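Local coordinates for single-stranded DNA-binding protein 1 (Streptomyces coelicolor, PDB 4DAM) that probably binds single-stranded DNA as a homotetramer, each chain here contributing the OB-fold domain of a longer protein, at residues I18-F30 / P37-Y49. The protein carries 1 engineered substitution. Residues are numbered along the deposited sequence; the frame is centred on the assembly and turned at random.
Sequences ICAVGNVATTPVF and PSVRFRLAVTARY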
ATOM      1  N   ILE A  18      -2.150   5.340   0.144  1.00 16.98           N
ATOM      2  CA  ILE A  18      -2.387   4.731   1.438  1.00 18.53           C
ATOM      3  C   ILE A  18      -3.810   4.207   1.470  1.00 17.56           C
ATOM      4  O   ILE A  18      -4.703   4.782   0.844  1.00 16.50           O
ATOM      5  CB  ILE A  18      -2.169   5.786   2.551  1.00 18.82           C
ATOM      6  CG1 ILE A  18      -2.406   5.274   3.954  1.00 28.42           C
ATOM      7  CG2 ILE A  18      -3.106   6.955   2.399  1.00 26.54           C
ATOM      8  CD1 ILE A  18      -2.114   6.391   4.951  1.00 28.87           C
ATOM      9  N   CYS A  19      -3.997   3.110   2.187  1.00 16.19           N
ATOM     10  CA  CYS A  19      -5.337   2.639   2.511  1.00 19.78           C
ATOM     11  C   CYS A  19      -5.401   2.576   4.028  1.00 21.99           C
ATOM     12  O   CYS A  19      -4.535   1.962   4.675  1.00 26.45           O
ATOM     13  CB  CYS A  19      -5.587   1.280   1.894  0.33 21.88           C
ATOM     14  SG  CYS A  19      -7.188   0.665   2.470  0.36 23.17           S
ATOM     15  N   ALA A  20      -6.370   3.287   4.592  1.00 20.39           N
ATOM     16  CA  ALA A  20      -6.488   3.497   6.049  1.00 19.08           C
ATOM     17  C   ALA A  20      -7.882   3.026   6.457  1.00 21.90           C
ATOM     18  O   ALA A  20      -8.875   3.369   5.816  1.00 20.61           O
ATOM     19  CB  ALA A  20      -6.287   4.976   6.403  1.00 22.19           C
ATOM     20  N   VAL A  21      -7.929   2.177   7.465  1.00 18.79           N
ATOM     21  CA  VAL A  21      -9.182   1.639   7.983  1.00 17.80           C
ATOM     22  C   VAL A  21      -9.322   2.154   9.395  1.00 17.63           C
ATOM     23  O   VAL A  21      -8.507   1.843  10.267  1.00 18.70           O
ATOM     24  CB  VAL A  21      -9.145   0.111   7.941  1.00 22.52           C
ATOM     25  CG1 VAL A  21     -10.475  -0.469   8.441  1.00 26.44           C
ATOM     26  CG2 VAL A  21      -8.839  -0.356   6.520  1.00 25.57           C
ATOM     27  N   GLY A  22     -10.332   2.985   9.632  1.00 15.64           N
ATOM     28  CA  GLY A  22     -10.459   3.604  10.907  1.00 16.58           C
ATOM     29  C   GLY A  22     -11.855   4.113  11.161  1.00 17.14           C
ATOM     30  O   GLY A  22     -12.803   3.633  10.597  1.00 19.70           O
ATOM     31  N   ASN A  23     -11.947   5.091  12.046  1.00 14.64           N
ATOM     32  CA  ASN A  23     -13.213   5.676  12.405  1.00 15.46           C
ATOM     33  C   ASN A  23     -13.227   7.174  12.183  1.00 15.33           C
ATOM     34  O   ASN A  23     -12.240   7.861  12.429  1.00 15.92           O
ATOM     35  CB  ASN A  23     -13.563   5.331  13.850  1.00 19.00           C
ATOM     36  CG  ASN A  23     -13.818   3.843  14.015  1.00 21.85           C
ATOM     37  OD1 ASN A  23     -14.945   3.386  13.973  1.00 30.96           O
ATOM     38  ND2 ASN A  23     -12.770   3.091  14.145  1.00 27.82           N
ATOM     39  N   VAL A  24     -14.368   7.658  11.708  1.00 14.29           N
ATOM     40  CA  VAL A  24     -14.612   9.090  11.603  1.00 14.18           C
ATOM     41  C   VAL A  24     -14.544   9.698  13.012  1.00 16.00           C
ATOM     42  O   VAL A  24     -15.285   9.292  13.918  1.00 19.42           O
ATOM     43  CB  VAL A  24     -15.941   9.401  10.911  1.00 13.54           C
ATOM     44  CG1 VAL A  24     -16.180  10.931  10.901  1.00 15.76           C
ATOM     45  CG2 VAL A  24     -16.000   8.786   9.497  1.00 14.25           C
ATOM     46  N   ALA A  25     -13.648  10.671  13.203  1.00 14.59           N
ATOM     47  CA  ALA A  25     -13.336  11.174  14.548  1.00 16.82           C
ATOM     48  C   ALA A  25     -13.909  12.560  14.818  1.00 19.24           C
ATOM     49  O   ALA A  25     -14.005  12.985  15.972  1.00 22.33           O
ATOM     50  CB  ALA A  25     -11.820  11.146  14.769  1.00 18.50           C
ATOM     51  N   THR A  26     -14.274  13.270  13.766  1.00 19.42           N
ATOM     52  CA  THR A  26     -14.924  14.586  13.845  1.00 19.59           C
ATOM     53  C   THR A  26     -16.056  14.647  12.859  1.00 19.94           C
ATOM     54  O   THR A  26     -16.016  13.960  11.824  1.00 21.05           O
ATOM     55  CB  THR A  26     -13.945  15.761  13.532  1.00 23.31           C
ATOM     56  OG1 THR A  26     -13.432  15.670  12.175  1.00 23.37           O
ATOM     57  CG2 THR A  26     -12.798  15.796  14.566  1.00 24.68           C
ATOM     58  N   THR A  27     -17.047  15.498  13.140  1.00 19.39           N
ATOM     59  CA  THR A  27     -18.149  15.666  12.208  0.50 16.73           C
ATOM     60  C   THR A  27     -17.604  16.275  10.920  1.00 16.76           C
ATOM     61  O   THR A  27     -16.882  17.287  10.946  1.00 17.93           O
ATOM     62  CB  THR A  27     -19.264  16.565  12.760  0.50 14.26           C
ATOM     63  OG1 THR A  27     -19.771  16.001  13.970  0.50 12.55           O
ATOM     64  CG2 THR A  27     -20.421  16.657  11.742  0.50 14.29           C
ATOM     65  N   PRO A  28     -17.872  15.630   9.774  1.00 14.89           N
ATOM     66  CA  PRO A  28     -17.393  16.190   8.514  1.00 16.09           C
ATOM     67  C   PRO A  28     -17.900  17.592   8.242  1.00 16.24           C
ATOM     68  O   PRO A  28     -19.019  17.962   8.626  1.00 16.91           O
ATOM     69  CB  PRO A  28     -17.907  15.199   7.454  1.00 17.51           C
ATOM     70  CG  PRO A  28     -18.034  13.909   8.201  1.00 17.11           C
ATOM     71  CD  PRO A  28     -18.499  14.312   9.569  1.00 16.80           C
ATOM     72  N   VAL A  29     -17.058  18.357   7.571  1.00 15.64           N
ATOM     73  CA  VAL A  29     -17.355  19.732   7.190  1.00 16.45           C
ATOM     74  C   VAL A  29     -17.411  19.829   5.686  1.00 15.30           C
ATOM     75  O   VAL A  29     -16.447  19.474   5.002  1.00 18.37           O
ATOM     76  CB  VAL A  29     -16.280  20.673   7.715  1.00 18.50           C
ATOM     77  CG1 VAL A  29     -16.521  22.080   7.179  1.00 23.23           C
ATOM     78  CG2 VAL A  29     -16.297  20.611   9.233  1.00 21.27           C
ATOM     79  N   PHE A  30     -18.538  20.311   5.178  1.00 15.78           N
ATOM     80  CA  PHE A  30     -18.762  20.482   3.747  1.00 17.50           C
ATOM     81  C   PHE A  30     -18.658  21.955   3.370  1.00 17.95           C
ATOM     82  O   PHE A  30     -19.241  22.807   4.032  1.00 18.00           O
ATOM     83  CB  PHE A  30     -20.160  19.973   3.358  1.00 19.51           C
ATOM     84  CG  PHE A  30     -20.481  20.176   1.908  1.00 20.74           C
ATOM     85  CD1 PHE A  30     -21.141  21.329   1.483  1.00 26.09           C
ATOM     86  CD2 PHE A  30     -20.102  19.230   0.957  1.00 24.54           C
ATOM     87  CE1 PHE A  30     -21.413  21.531   0.135  1.00 25.83           C
ATOM     88  CE2 PHE A  30     -20.382  19.424  -0.390  1.00 29.44           C
ATOM     89  CZ  PHE A  30     -21.042  20.586  -0.790  1.00 27.57           C
ATOM     90  N   PRO A  37     -17.465  21.068  -4.824  1.00 21.50           N
ATOM     91  CA  PRO A  37     -17.698  20.614  -3.456  1.00 20.01           C
ATOM     92  C   PRO A  37     -16.456  20.047  -2.781  1.00 21.04           C
ATOM     93  O   PRO A  37     -15.588  19.457  -3.440  1.00 20.52           O
ATOM     94  CB  PRO A  37     -18.767  19.530  -3.606  1.00 22.49           C
ATOM     95  CG  PRO A  37     -18.754  19.128  -5.022  1.00 27.74           C
ATOM     96  CD  PRO A  37     -18.259  20.304  -5.807  1.00 24.32           C
ATOM     97  N   SER A  38     -16.371  20.246  -1.475  1.00 17.88           N
ATOM     98  CA  SER A  38     -15.228  19.754  -0.696  1.00 17.27           C
ATOM     99  C   SER A  38     -15.741  19.282   0.619  1.00 17.86           C
ATOM    100  O   SER A  38     -16.642  19.910   1.180  1.00 17.05           O
ATOM    101  CB  SER A  38     -14.239  20.899  -0.472  1.00 21.79           C
ATOM    102  OG  SER A  38     -13.374  20.698   0.642  1.00 30.51           O
ATOM    103  N   VAL A  39     -15.190  18.181   1.116  1.00 16.79           N
ATOM    104  CA  VAL A  39     -15.466  17.740   2.469  0.51 15.89           C
ATOM    105  C   VAL A  39     -14.182  17.354   3.157  1.00 15.74           C
ATOM    106  O   VAL A  39     -13.234  16.904   2.504  1.00 18.69           O
ATOM    107  CB  VAL A  39     -16.405  16.541   2.428  0.51 16.44           C
ATOM    108  CG1 VAL A  39     -15.671  15.280   1.986  0.51 17.19           C
ATOM    109  CG2 VAL A  39     -17.118  16.380   3.767  0.51 17.71           C
ATOM    110  N   ARG A  40     -14.119  17.594   4.462  1.00 13.38           N
ATOM    111  CA  ARG A  40     -12.973  17.185   5.263  1.00 14.59           C
ATOM    112  C   ARG A  40     -13.475  16.601   6.559  1.00 14.96           C
ATOM    113  O   ARG A  40     -14.516  17.019   7.093  1.00 16.36           O
ATOM    114  CB  ARG A  40     -12.010  18.325   5.528  1.00 20.77           C
ATOM    115  CG  ARG A  40     -12.536  19.447   6.331  1.00 25.96           C
ATOM    116  CD  ARG A  40     -11.406  20.275   6.905  0.70 30.12           C
ATOM    117  NE  ARG A  40     -11.940  21.519   7.424  0.70 39.34           N
ATOM    118  CZ  ARG A  40     -12.375  21.723   8.662  0.70 36.47           C
ATOM    119  NH1 ARG A  40     -12.320  20.765   9.579  0.70 40.17           N
ATOM    120  NH2 ARG A  40     -12.860  22.914   8.985  0.70 44.85           N
ATOM    121  N   PHE A  41     -12.745  15.612   7.042  1.00 14.45           N
ATOM    122  CA  PHE A  41     -13.000  15.044   8.361  1.00 13.89           C
ATOM    123  C   PHE A  41     -11.736  14.428   8.910  1.00 14.14           C
ATOM    124  O   PHE A  41     -10.823  14.066   8.169  1.00 15.86           O
ATOM    125  CB  PHE A  41     -14.148  14.021   8.354  1.00 15.33           C
ATOM    126  CG  PHE A  41     -13.889  12.815   7.515  1.00 14.96           C
ATOM    127  CD1 PHE A  41     -13.380  11.656   8.082  1.00 14.66           C
ATOM    128  CD2 PHE A  41     -14.194  12.822   6.169  1.00 16.61           C
ATOM    129  CE1 PHE A  41     -13.142  10.528   7.293  1.00 14.28           C
ATOM    130  CE2 PHE A  41     -13.969  11.700   5.375  1.00 15.65           C
ATOM    131  CZ  PHE A  41     -13.446  10.557   5.951  1.00 15.23           C
ATOM    132  N   ARG A  42     -11.707  14.268  10.227  1.00 15.12           N
ATOM    133  CA  ARG A  42     -10.595  13.596  10.886  1.00 15.79           C
ATOM    134  C   ARG A  42     -10.860  12.107  10.952  1.00 15.22           C
ATOM    135  O   ARG A  42     -11.963  11.684  11.244  1.00 16.92           O
ATOM    136  CB  ARG A  42     -10.412  14.166  12.278  1.00 19.81           C
ATOM    137  CG  ARG A  42      -9.167  13.746  13.041  1.00 23.03           C
ATOM    138  CD  ARG A  42      -9.107  14.628  14.288  1.00 28.32           C
ATOM    139  NE  ARG A  42      -7.946  14.427  15.142  1.00 37.09           N
ATOM    140  CZ  ARG A  42      -6.710  14.832  14.875  1.00 32.64           C
ATOM    141  NH1 ARG A  42      -6.410  15.442  13.728  1.00 37.66           N
ATOM    142  NH2 ARG A  42      -5.764  14.587  15.763  1.00 40.28           N
ATOM    143  N   LEU A  43      -9.832  11.322  10.655  1.00 14.22           N
ATOM    144  CA  LEU A  43      -9.895   9.865  10.679  1.00 12.85           C
ATOM    145  C   LEU A  43      -8.916   9.343  11.723  1.00 15.87           C
ATOM    146  O   LEU A  43      -7.735   9.714  11.724  1.00 16.35           O
ATOM    147  CB  LEU A  43      -9.509   9.292   9.315  1.00 14.18           C
ATOM    148  CG  LEU A  43      -9.516   7.761   9.160  1.00 14.93           C
ATOM    149  CD1 LEU A  43     -10.946   7.220   9.151  1.00 17.31           C
ATOM    150  CD2 LEU A  43      -8.759   7.339   7.894  1.00 17.93           C
ATOM    151  N   ALA A  44      -9.404   8.479  12.601  1.00 14.75           N
ATOM    152  CA  ALA A  44      -8.579   7.816  13.624  1.00 15.16           C
ATOM    153  C   ALA A  44      -8.356   6.365  13.254  1.00 16.39           C
ATOM    154  O   ALA A  44      -9.314   5.600  13.133  1.00 16.73           O
ATOM    155  CB  ALA A  44      -9.248   7.891  14.993  1.00 18.61           C
ATOM    156  N   VAL A  45      -7.083   5.985  13.113  1.00 15.84           N
ATOM    157  CA  VAL A  45      -6.717   4.636  12.728  1.00 16.23           C
ATOM    158  C   VAL A  45      -5.876   4.016  13.849  1.00 18.89           C
ATOM    159  O   VAL A  45      -4.730   4.421  14.077  1.00 18.77           O
ATOM    160  CB  VAL A  45      -5.926   4.649  11.394  1.00 16.41           C
ATOM    161  CG1 VAL A  45      -5.499   3.244  10.980  1.00 18.92           C
ATOM    162  CG2 VAL A  45      -6.704   5.368  10.295  1.00 17.16           C
ATOM    163  N   THR A  46      -6.460   3.063  14.567  1.00 19.02           N
ATOM    164  CA  THR A  46      -5.808   2.490  15.745  1.00 20.32           C
ATOM    165  C   THR A  46      -5.277   1.094  15.442  1.00 19.91           C
ATOM    166  O   THR A  46      -6.041   0.197  15.075  1.00 22.88           O
ATOM    167  CB  THR A  46      -6.769   2.460  16.953  1.00 24.01           C
ATOM    168  OG1 THR A  46      -7.198   3.789  17.231  1.00 26.13           O
ATOM    169  CG2 THR A  46      -6.064   1.917  18.199  1.00 25.75           C
ATOM    170  N   ALA A  47      -3.963   0.926  15.573  1.00 20.12           N
ATOM    171  CA  ALA A  47      -3.329  -0.385  15.453  1.00 19.77           C
ATOM    172  C   ALA A  47      -3.688  -1.173  16.708  1.00 22.16           C
ATOM    173  O   ALA A  47      -3.887  -0.593  17.767  1.00 25.17           O
ATOM    174  CB  ALA A  47      -1.813  -0.244  15.316  1.00 25.44           C
ATOM    175  N   ARG A  48      -3.796  -2.477  16.552  1.00 25.94           N
ATOM    176  CA  ARG A  48      -4.137  -3.377  17.668  1.00 32.43           C
ATOM    177  C   ARG A  48      -3.189  -4.542  17.666  1.00 40.11           C
ATOM    178  O   ARG A  48      -2.705  -4.951  16.607  1.00 39.06           O
ATOM    179  CB  ARG A  48      -5.571  -3.880  17.518  1.00 37.61           C
ATOM    180  CG  ARG A  48      -6.602  -2.784  17.602  1.00 39.96           C
ATOM    181  CD  ARG A  48      -7.986  -3.328  17.313  1.00 49.54           C
ATOM    182  NE  ARG A  48      -8.945  -2.217  16.967  1.00 61.12           N
ATOM    183  CZ  ARG A  48      -8.878  -1.470  15.842  1.00 62.77           C
ATOM    184  NH1 ARG A  48      -7.946  -1.687  14.909  1.00 57.13           N
ATOM    185  NH2 ARG A  48      -9.768  -0.491  15.628  1.00 70.79           N
ATOM    186  N   TYR A  49      -2.950  -5.104  18.845  1.00 36.02           N
ATOM    187  CA  TYR A  49      -2.066  -6.256  18.945  1.00 43.70           C
ATOM    188  C   TYR A  49      -2.648  -7.273  19.921  1.00 48.77           C
ATOM    189  O   TYR A  49      -3.380  -6.921  20.862  1.00 43.63           O
ATOM    190  CB  TYR A  49      -0.615  -5.865  19.249  1.00 50.49           C
ATOM    191  CG  TYR A  49      -0.385  -5.087  20.512  1.00 63.80           C
ATOM    192  CD1 TYR A  49      -0.540  -3.697  20.546  1.00 72.13           C
ATOM    193  CD2 TYR A  49       0.037  -5.730  21.666  1.00 73.84           C
ATOM    194  CE1 TYR A  49      -0.310  -2.973  21.707  1.00 75.64           C
ATOM    195  CE2 TYR A  49       0.272  -5.015  22.831  1.00 77.99           C
ATOM    196  CZ  TYR A  49       0.096  -3.641  22.845  1.00 80.29           C
ATOM    197  OH  TYR A  49       0.331  -2.931  23.998  1.00 90.62           O
TER
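A20 meets the second strand through its methyl, CB lying 3.7 Å from L43 CD2 and close to V45 CG2. G22 CA makes a close CA-H...O contact with A44 O (3.2 Å); with no CB at G22, the strand can come this near to A44 O and V45 CG2. N23 and A44 then form an antiparallel hydrogen-bonded pair; the bond from A44 N to N23 O is almost straight (178° at the hydrogen) and lies in the carbonyl plane. V24 brings both methyls to the CD1–CE1 side of the F41 ring, CG2 to CE1 being 4.0 Å, with the two side chains crossing at about a right angle. A25 N donates to R42 O (2.8 Å). T26 OG1, placed between its own N and carbonyl carbon (chi1 62°), accepts R42 N at 3.0 Å, standing in for a backbone carbonyl where the ladder is interrupted. A valine here would probably leave that R42 N-H without its acceptor. P28 CG packs on F41 CB, and the register has shifted by two when V29 and R40 pair through reciprocal backbone bonds; V29 CG2 lies 3.8 Å above the plane of the R40 guanidinium, displaced toward its rim. F30 CE2 reaches P37 CB (3.6 Å). This hairpin belongs to the OB-fold sheet: strand 86-100 flanks residues 18-24, strand 56-70 borders 37-49, and helix 71-80 touches F30, P37 and V39.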